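Local coordinates for protein histidinol-phosphatase (Listeria monocytogenes serotype 4b str. H7858, PDB 6NLR) that probably hydrolyses histidinol phosphate to histidinol in histidine biosynthesis, using a trinuclear metal centre of the PHP family, at residues A[4-9]-A[220-225]; A[30-35]-A[253-258]. All coordinates share one frame; numbering follows the deposited sequence.

The two contacts illustrate how a PHP-type barrel, related to the TIM barrel, joins its first strands to its last. Their centres lie about 7 Å apart, and their segments alternate along the chain: 4-9, 30-35, 220-225, 253-258. Around the barrel strand 220-224 neighbours 253-256, a backbone bond from Gly5 N to Tyr255 O links 253-256 to 3-7, and 3-7 neighbours 34-40. Contact 1 therefore spans strand 253-256, whereas contact 2 spans strand 3-7. Asp4 OD2 and Ser257 OG form a further hydrogen bond between the contacts. Both also reach one cobalt ion, which places part of the metal centre at the seam of the barrel.

Contact 1 (A[4-9]-A[220-225]); sequences DGHTHT and ELDFNT. With CO (cobalt (II) ion), chain F.
Three N-H groups converge on Asp222 OD2: Asn224 ND2 from its own strand, the backbone N of His181 and, more weakly, His6 ND1 from strand 3-7. This is a second-shell arrangement inside a PHP barrel, where a carboxylate backs a metal-bound histidine. His6 ND1 shares its hydrogen between both carboxylate oxygens, in weak bonds of 3.1 Å to Asp222 OD2 and 3.2 Å to Asp222 OD1. The imidazole and carboxylate planes are turned 36° apart, with Asp222 CG in the plane of the ring at its edge. By contrast, Asn224 ND2 approaches Asp222 OD2 from the syn side, somewhat out of the carboxylate plane, at 3.0 Å in a nearly straight bond (167°); the same amide nitrogen also bonds Asp258. Each side chain swings CG away from its backbone N (chi1 -166° in His6), which carries ring and carboxylate to each other across the barrel interior. Together with the metal bond, the carboxylate probably helps to set the ring's rotation and may make NE2 a somewhat stronger donor. Asp4 OD1 adds an Asx turn by accepting from His6 N. At the cobalt ion, His6 NE2 binds at 2.1 Å and His8 NE2 at 2.2 Å.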
ATOM      1  N   ASP A   4       7.571   5.864 -10.561  1.00 23.37           N
ATOM      2  CA  ASP A   4       6.458   5.088  -9.963  1.00 24.11           C
ATOM      3  C   ASP A   4       7.065   4.250  -8.833  1.00 25.01           C
ATOM      4  O   ASP A   4       7.965   3.428  -9.102  1.00 25.33           O
ATOM      5  CB  ASP A   4       5.700   4.293 -11.032  1.00 23.49           C
ATOM      6  CG  ASP A   4       4.414   3.648 -10.525  1.00 23.27           C
ATOM      7  OD1 ASP A   4       4.202   3.608  -9.269  1.00 21.67           O
ATOM      8  OD2 ASP A   4       3.620   3.161 -11.386  1.00 23.04           O
ATOM      9  N   GLY A   5       6.601   4.476  -7.606  1.00 22.52           N
ATOM     10  CA  GLY A   5       7.129   3.794  -6.415  1.00 22.26           C
ATOM     11  C   GLY A   5       6.286   2.606  -6.010  1.00 21.57           C
ATOM     12  O   GLY A   5       6.599   2.030  -4.946  1.00 25.44           O
ATOM     13  N   HIS A   6       5.272   2.202  -6.790  1.00 21.70           N
ATOM     14  CA  HIS A   6       4.312   1.166  -6.316  1.00 21.23           C
ATOM     15  C   HIS A   6       3.676   0.393  -7.485  1.00 22.41           C
ATOM     16  O   HIS A   6       2.628   0.829  -8.020  1.00 22.06           O
ATOM     17  CB  HIS A   6       3.307   1.839  -5.377  1.00 22.20           C
ATOM     18  CG  HIS A   6       2.490   0.896  -4.562  1.00 22.79           C
ATOM     19  ND1 HIS A   6       1.851   1.305  -3.410  1.00 23.54           N
ATOM     20  CD2 HIS A   6       2.158  -0.397  -4.745  1.00 21.38           C
ATOM     21  CE1 HIS A   6       1.169   0.293  -2.911  1.00 25.56           C
ATOM     22  NE2 HIS A   6       1.341  -0.767  -3.709  1.00 24.13           N
ATOM     23  N   THR A   7       4.248  -0.761  -7.838  1.00 21.17           N
ATOM     24  CA  THR A   7       3.691  -1.653  -8.895  1.00 21.93           C
ATOM     25  C   THR A   7       3.761  -3.114  -8.456  1.00 21.99           C
ATOM     26  O   THR A   7       4.610  -3.465  -7.589  1.00 23.43           O
ATOM     27  CB  THR A   7       4.409  -1.474 -10.238  1.00 24.50           C
ATOM     28  OG1 THR A   7       5.703  -2.085 -10.159  1.00 21.77           O
ATOM     29  CG2 THR A   7       4.522  -0.017 -10.616  1.00 24.44           C
ATOM     30  N   HIS A   8       2.921  -3.916  -9.090  1.00 22.45           N
ATOM     31  CA  HIS A   8       2.744  -5.368  -8.850  1.00 22.11           C
ATOM     32  C   HIS A   8       3.020  -6.123 -10.153  1.00 23.81           C
ATOM     33  O   HIS A   8       3.290  -5.468 -11.182  1.00 21.13           O
ATOM     34  CB  HIS A   8       1.350  -5.601  -8.240  1.00 21.83           C
ATOM     35  CG  HIS A   8       1.222  -4.974  -6.890  1.00 22.31           C
ATOM     36  ND1 HIS A   8       1.702  -5.591  -5.747  1.00 22.44           N
ATOM     37  CD2 HIS A   8       0.756  -3.769  -6.497  1.00 23.81           C
ATOM     38  CE1 HIS A   8       1.479  -4.807  -4.703  1.00 23.03           C
ATOM     39  NE2 HIS A   8       0.936  -3.666  -5.147  1.00 20.98           N
ATOM     40  N   THR A   9       2.932  -7.455 -10.108  1.00 24.16           N
ATOM     41  CA  THR A   9       3.444  -8.369 -11.154  1.00 24.30           C
ATOM     42  C   THR A   9       2.514  -9.567 -11.304  1.00 24.45           C
ATOM     43  O   THR A   9       1.496  -9.641 -10.575  1.00 24.08           O
ATOM     44  CB  THR A   9       4.847  -8.864 -10.772  1.00 27.11           C
ATOM     45  OG1 THR A   9       4.759  -9.762  -9.657  1.00 28.09           O
ATOM     46  CG2 THR A   9       5.780  -7.734 -10.413  1.00 27.20           C
ATOM     47  N   GLU A 220       8.652   8.639   4.282  1.00 24.40           N
ATOM     48  CA  GLU A 220       7.968   9.320   3.161  1.00 24.51           C
ATOM     49  C   GLU A 220       6.631   8.622   2.942  1.00 22.95           C
ATOM     50  O   GLU A 220       6.379   7.584   3.598  1.00 23.07           O
ATOM     51  CB  GLU A 220       8.881   9.351   1.929  1.00 26.99           C
ATOM     52  CG  GLU A 220       9.304   7.985   1.465  1.00 28.36           C
ATOM     53  CD  GLU A 220      10.257   7.949   0.272  1.00 34.06           C
ATOM     54  OE1 GLU A 220      10.791   9.037  -0.104  1.00 33.82           O
ATOM     55  OE2 GLU A 220      10.488   6.815  -0.264  1.00 28.38           O
ATOM     56  N   LEU A 221       5.805   9.180   2.060  1.00 23.19           N
ATOM     57  CA  LEU A 221       4.436   8.688   1.806  1.00 24.16           C
ATOM     58  C   LEU A 221       4.280   8.278   0.344  1.00 24.72           C
ATOM     59  O   LEU A 221       4.789   8.977  -0.548  1.00 25.39           O
ATOM     60  CB  LEU A 221       3.428   9.766   2.198  1.00 26.26           C
ATOM     61  CG  LEU A 221       3.412  10.101   3.685  1.00 27.56           C
ATOM     62  CD1 LEU A 221       2.489  11.271   3.973  1.00 29.56           C
ATOM     63  CD2 LEU A 221       3.030   8.865   4.482  1.00 28.17           C
ATOM     64  N   ASP A 222       3.610   7.134   0.164  1.00 23.53           N
ATOM     65  CA  ASP A 222       3.013   6.613  -1.091  1.00 23.72           C
ATOM     66  C   ASP A 222       1.891   7.574  -1.480  1.00 24.12           C
ATOM     67  O   ASP A 222       0.896   7.639  -0.729  1.00 26.40           O
ATOM     68  CB  ASP A 222       2.548   5.181  -0.814  1.00 23.81           C
ATOM     69  CG  ASP A 222       1.884   4.380  -1.930  1.00 25.53           C
ATOM     70  OD1 ASP A 222       2.378   4.444  -3.065  1.00 28.04           O
ATOM     71  OD2 ASP A 222       0.902   3.637  -1.611  1.00 26.95           O
ATOM     72  N   PHE A 223       2.052   8.336  -2.558  1.00 23.47           N
ATOM     73  CA  PHE A 223       0.948   9.153  -3.123  1.00 23.10           C
ATOM     74  C   PHE A 223       0.259   8.241  -4.137  1.00 22.51           C
ATOM     75  O   PHE A 223       0.707   8.132  -5.297  1.00 22.51           O
ATOM     76  CB  PHE A 223       1.427  10.466  -3.744  1.00 26.55           C
ATOM     77  CG  PHE A 223       0.303  11.308  -4.298  1.00 30.08           C
ATOM     78  CD1 PHE A 223      -0.290  11.011  -5.525  1.00 34.49           C
ATOM     79  CD2 PHE A 223      -0.178  12.395  -3.595  1.00 36.70           C
ATOM     80  CE1 PHE A 223      -1.311  11.787  -6.040  1.00 37.96           C
ATOM     81  CE2 PHE A 223      -1.219  13.164  -4.104  1.00 41.21           C
ATOM     82  CZ  PHE A 223      -1.788  12.861  -5.323  1.00 39.49           C
ATOM     83  N   ASN A 224      -0.786   7.558  -3.673  1.00 20.88           N
ATOM     84  CA  ASN A 224      -1.360   6.381  -4.366  1.00 21.51           C
ATOM     85  C   ASN A 224      -2.626   6.795  -5.147  1.00 23.17           C
ATOM     86  O   ASN A 224      -3.605   7.264  -4.532  1.00 21.67           O
ATOM     87  CB  ASN A 224      -1.519   5.272  -3.344  1.00 21.88           C
ATOM     88  CG  ASN A 224      -1.922   3.943  -3.938  1.00 24.35           C
ATOM     89  OD1 ASN A 224      -2.810   3.885  -4.791  1.00 22.14           O
ATOM     90  ND2 ASN A 224      -1.266   2.886  -3.479  1.00 20.60           N
ATOM     91  N   THR A 225      -2.605   6.623  -6.463  1.00 21.22           N
ATOM     92  CA  THR A 225      -3.683   7.059  -7.385  1.00 24.69           C
ATOM     93  C   THR A 225      -4.705   5.950  -7.635  1.00 24.90           C
ATOM     94  O   THR A 225      -5.728   6.244  -8.291  1.00 23.89           O
ATOM     95  CB  THR A 225      -3.102   7.603  -8.692  1.00 25.57           C
ATOM     96  OG1 THR A 225      -2.330   6.547  -9.296  1.00 28.73           O
ATOM     97  CG2 THR A 225      -2.280   8.852  -8.423  1.00 25.50           C
TER
HETATM   98 CO    CO F 303      -0.084  -2.350  -3.709  1.00 22.38          CO
HETATM   99  O   HOH W   1      -1.444  -1.435  -2.232  1.00 18.48           O

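Contact 2 (A[30-35]-A[253-258]); sequences LDFDEY and FVYGSD. With CO (cobalt (II) ion), chain F.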
ATOM      1  N   LEU A  30       5.585   5.645 -21.547  1.00 34.20           N
ATOM      2  CA  LEU A  30       5.022   6.844 -20.865  1.00 35.01           C
ATOM      3  C   LEU A  30       6.138   7.661 -20.197  1.00 34.18           C
ATOM      4  O   LEU A  30       5.794   8.481 -19.324  1.00 33.85           O
ATOM      5  CB  LEU A  30       3.969   6.405 -19.832  1.00 34.81           C
ATOM      6  CG  LEU A  30       2.749   5.695 -20.412  1.00 36.86           C
ATOM      7  CD1 LEU A  30       1.698   5.435 -19.345  1.00 34.97           C
ATOM      8  CD2 LEU A  30       2.158   6.500 -21.571  1.00 41.60           C
ATOM      9  N   ASP A  31       7.411   7.400 -20.517  1.00 33.65           N
ATOM     10  CA  ASP A  31       8.565   8.250 -20.102  1.00 36.28           C
ATOM     11  C   ASP A  31       8.858   8.147 -18.598  1.00 34.07           C
ATOM     12  O   ASP A  31       9.441   9.095 -18.051  1.00 33.43           O
ATOM     13  CB  ASP A  31       8.324   9.720 -20.464  1.00 41.74           C
ATOM     14  CG  ASP A  31       8.192   9.937 -21.959  1.00 48.47           C
ATOM     15  OD1 ASP A  31       9.076   9.444 -22.700  1.00 47.98           O
ATOM     16  OD2 ASP A  31       7.199  10.578 -22.373  1.00 56.89           O
ATOM     17  N   PHE A  32       8.502   7.049 -17.934  1.00 29.98           N
ATOM     18  CA  PHE A  32       8.981   6.809 -16.549  1.00 30.24           C
ATOM     19  C   PHE A  32      10.492   6.586 -16.641  1.00 32.98           C
ATOM     20  O   PHE A  32      10.887   5.921 -17.581  1.00 32.94           O
ATOM     21  CB  PHE A  32       8.227   5.655 -15.887  1.00 27.37           C
ATOM     22  CG  PHE A  32       6.870   6.082 -15.391  1.00 27.23           C
ATOM     23  CD1 PHE A  32       5.778   6.072 -16.245  1.00 28.47           C
ATOM     24  CD2 PHE A  32       6.715   6.581 -14.106  1.00 28.43           C
ATOM     25  CE1 PHE A  32       4.542   6.526 -15.808  1.00 28.84           C
ATOM     26  CE2 PHE A  32       5.480   7.030 -13.665  1.00 28.09           C
ATOM     27  CZ  PHE A  32       4.394   6.997 -14.513  1.00 29.37           C
ATOM     28  N   ASP A  33      11.297   7.148 -15.742  1.00 31.15           N
ATOM     29  CA  ASP A  33      12.741   6.810 -15.697  1.00 35.75           C
ATOM     30  C   ASP A  33      13.050   6.004 -14.429  1.00 32.33           C
ATOM     31  O   ASP A  33      14.149   5.495 -14.343  1.00 30.89           O
ATOM     32  CB  ASP A  33      13.617   8.047 -15.857  1.00 43.14           C
ATOM     33  CG  ASP A  33      13.114   9.228 -15.077  1.00 52.21           C
ATOM     34  OD1 ASP A  33      13.012   9.069 -13.844  1.00 56.72           O
ATOM     35  OD2 ASP A  33      12.770  10.263 -15.723  1.00 56.63           O
ATOM     36  N   GLU A  34      12.099   5.823 -13.515  1.00 28.93           N
ATOM     37  CA  GLU A  34      12.338   5.062 -12.265  1.00 27.96           C
ATOM     38  C   GLU A  34      11.059   4.327 -11.874  1.00 26.83           C
ATOM     39  O   GLU A  34       9.968   4.912 -11.986  1.00 26.77           O
ATOM     40  CB  GLU A  34      12.814   6.010 -11.183  1.00 28.92           C
ATOM     41  CG  GLU A  34      13.395   5.306  -9.998  1.00 33.00           C
ATOM     42  CD  GLU A  34      14.115   6.230  -9.033  1.00 35.13           C
ATOM     43  OE1 GLU A  34      14.122   7.420  -9.290  1.00 33.06           O
ATOM     44  OE2 GLU A  34      14.643   5.741  -8.022  1.00 41.78           O
ATOM     45  N   TYR A  35      11.192   3.072 -11.460  1.00 26.44           N
ATOM     46  CA  TYR A  35      10.068   2.112 -11.388  1.00 25.88           C
ATOM     47  C   TYR A  35      10.372   1.084 -10.300  1.00 26.71           C
ATOM     48  O   TYR A  35      11.407   0.400 -10.414  1.00 29.25           O
ATOM     49  CB  TYR A  35       9.886   1.524 -12.784  1.00 25.43           C
ATOM     50  CG  TYR A  35       8.708   0.609 -12.982  1.00 25.61           C
ATOM     51  CD1 TYR A  35       8.788  -0.724 -12.612  1.00 25.76           C
ATOM     52  CD2 TYR A  35       7.553   1.042 -13.604  1.00 26.93           C
ATOM     53  CE1 TYR A  35       7.751  -1.603 -12.847  1.00 26.59           C
ATOM     54  CE2 TYR A  35       6.493   0.180 -13.823  1.00 28.45           C
ATOM     55  CZ  TYR A  35       6.596  -1.151 -13.456  1.00 27.10           C
ATOM     56  OH  TYR A  35       5.585  -2.037 -13.695  1.00 27.14           O
ATOM     57  N   PHE A 253       6.676  12.802  -0.976  1.00 26.01           N
ATOM     58  CA  PHE A 253       5.712  11.888  -1.635  1.00 28.22           C
ATOM     59  C   PHE A 253       6.409  11.226  -2.817  1.00 27.89           C
ATOM     60  O   PHE A 253       7.180  11.881  -3.481  1.00 28.17           O
ATOM     61  CB  PHE A 253       4.476  12.657  -2.107  1.00 26.13           C
ATOM     62  CG  PHE A 253       3.481  12.958  -1.019  1.00 27.74           C
ATOM     63  CD1 PHE A 253       2.600  11.977  -0.579  1.00 29.70           C
ATOM     64  CD2 PHE A 253       3.441  14.211  -0.424  1.00 29.63           C
ATOM     65  CE1 PHE A 253       1.690  12.261   0.422  1.00 28.13           C
ATOM     66  CE2 PHE A 253       2.516  14.495   0.559  1.00 31.30           C
ATOM     67  CZ  PHE A 253       1.639  13.520   0.979  1.00 31.73           C
ATOM     68  N   VAL A 254       6.137   9.942  -3.023  1.00 27.78           N
ATOM     69  CA  VAL A 254       6.477   9.213  -4.270  1.00 25.55           C
ATOM     70  C   VAL A 254       5.162   8.753  -4.901  1.00 22.31           C
ATOM     71  O   VAL A 254       4.406   8.029  -4.226  1.00 20.55           O
ATOM     72  CB  VAL A 254       7.406   8.023  -3.975  1.00 23.52           C
ATOM     73  CG1 VAL A 254       7.816   7.313  -5.258  1.00 23.44           C
ATOM     74  CG2 VAL A 254       8.618   8.449  -3.152  1.00 27.58           C
ATOM     75  N   TYR A 255       4.911   9.174  -6.136  1.00 21.91           N
ATOM     76  CA  TYR A 255       3.785   8.685  -6.975  1.00 22.28           C
ATOM     77  C   TYR A 255       3.778   7.161  -6.964  1.00 21.31           C
ATOM     78  O   TYR A 255       4.838   6.572  -7.180  1.00 23.50           O
ATOM     79  CB  TYR A 255       3.905   9.168  -8.413  1.00 23.21           C
ATOM     80  CG  TYR A 255       3.000   8.445  -9.388  1.00 23.68           C
ATOM     81  CD1 TYR A 255       1.647   8.730  -9.457  1.00 22.80           C
ATOM     82  CD2 TYR A 255       3.494   7.466 -10.238  1.00 21.79           C
ATOM     83  CE1 TYR A 255       0.816   8.082 -10.360  1.00 23.98           C
ATOM     84  CE2 TYR A 255       2.685   6.817 -11.161  1.00 23.42           C
ATOM     85  CZ  TYR A 255       1.336   7.142 -11.234  1.00 23.05           C
ATOM     86  OH  TYR A 255       0.518   6.504 -12.115  1.00 23.72           O
ATOM     87  N   GLY A 256       2.621   6.567  -6.713  1.00 20.99           N
ATOM     88  CA  GLY A 256       2.391   5.110  -6.773  1.00 22.36           C
ATOM     89  C   GLY A 256       1.104   4.820  -7.527  1.00 23.67           C
ATOM     90  O   GLY A 256       0.038   5.238  -7.021  1.00 23.13           O
ATOM     91  N   SER A 257       1.203   4.162  -8.693  1.00 23.62           N
ATOM     92  CA  SER A 257       0.055   3.732  -9.534  1.00 22.43           C
ATOM     93  C   SER A 257      -0.678   2.564  -8.865  1.00 22.90           C
ATOM     94  O   SER A 257      -1.852   2.349  -9.167  1.00 20.51           O
ATOM     95  CB  SER A 257       0.532   3.321 -10.913  1.00 24.71           C
ATOM     96  OG  SER A 257       1.404   2.180 -10.846  1.00 23.74           O
ATOM     97  N   ASP A 258       0.009   1.806  -8.019  1.00 21.15           N
ATOM     98  CA  ASP A 258      -0.491   0.506  -7.503  1.00 22.83           C
ATOM     99  C   ASP A 258      -0.907  -0.393  -8.683  1.00 22.56           C
ATOM    100  O   ASP A 258      -1.944  -1.070  -8.580  1.00 23.02           O
ATOM    101  CB  ASP A 258      -1.625   0.721  -6.507  1.00 21.50           C
ATOM    102  CG  ASP A 258      -1.522  -0.196  -5.307  1.00 22.81           C
ATOM    103  OD1 ASP A 258      -0.936  -1.277  -5.455  1.00 20.60           O
ATOM    104  OD2 ASP A 258      -1.984   0.205  -4.229  1.00 25.74           O
TER
HETATM  105 CO    CO F 303      -0.084  -2.350  -3.709  1.00 22.38          CO
HETATM  106  O   HOH W   1      -1.444  -1.435  -2.232  1.00 18.48           O
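The rings of Phe32 and Tyr255 lie nearly parallel, their planes 24° apart, but are slid so far that they scarcely overlap. Their centroids are 5.9 Å from each other, too far for a true stack, and the touching is done at the corners, where Phe32 CE2 meets Tyr255 CE2 at 3.8 Å; Phe32 CZ approaches the same tyrosine carbon. One face of the Tyr255 ring carries the backbone N of Ser257, 3.8 Å above the plane and displaced toward the rim. The example shows how a barrel packs side chains across an intervening strand: Phe32 comes from the turn between helix 20-29 and strand 34-40, Tyr255 from strand 253-256, and both rest on Asp4 of strand 3-7. Phe32 also touches Ala27 of the helix, which ends in a Schellman motif with Asp31, at positive phi, as its C-prime residue. Tyr255 sends CG away from its backbone N (chi1 166°), directing the ring at Phe32, while its hydroxyl bonds to Arg267 O.

Three residues beyond the tyrosine, the chain arrives at the metal centre. Asp258 OD1 binds cobalt at 2.2 Å, in a shell that also includes His6, His8, Glu93 and water 1. Asp258 OD2 is not a ligand; it accepts a hydrogen bond of 2.6 Å from that water, itself 2.2 Å from the metal. The chemistry thus divides in two: an apolar patch joins the segments without any direct hydrogen bond between them, and the carboxylate in the loop just after the strand ligates the cobalt and probably helps to orient its water.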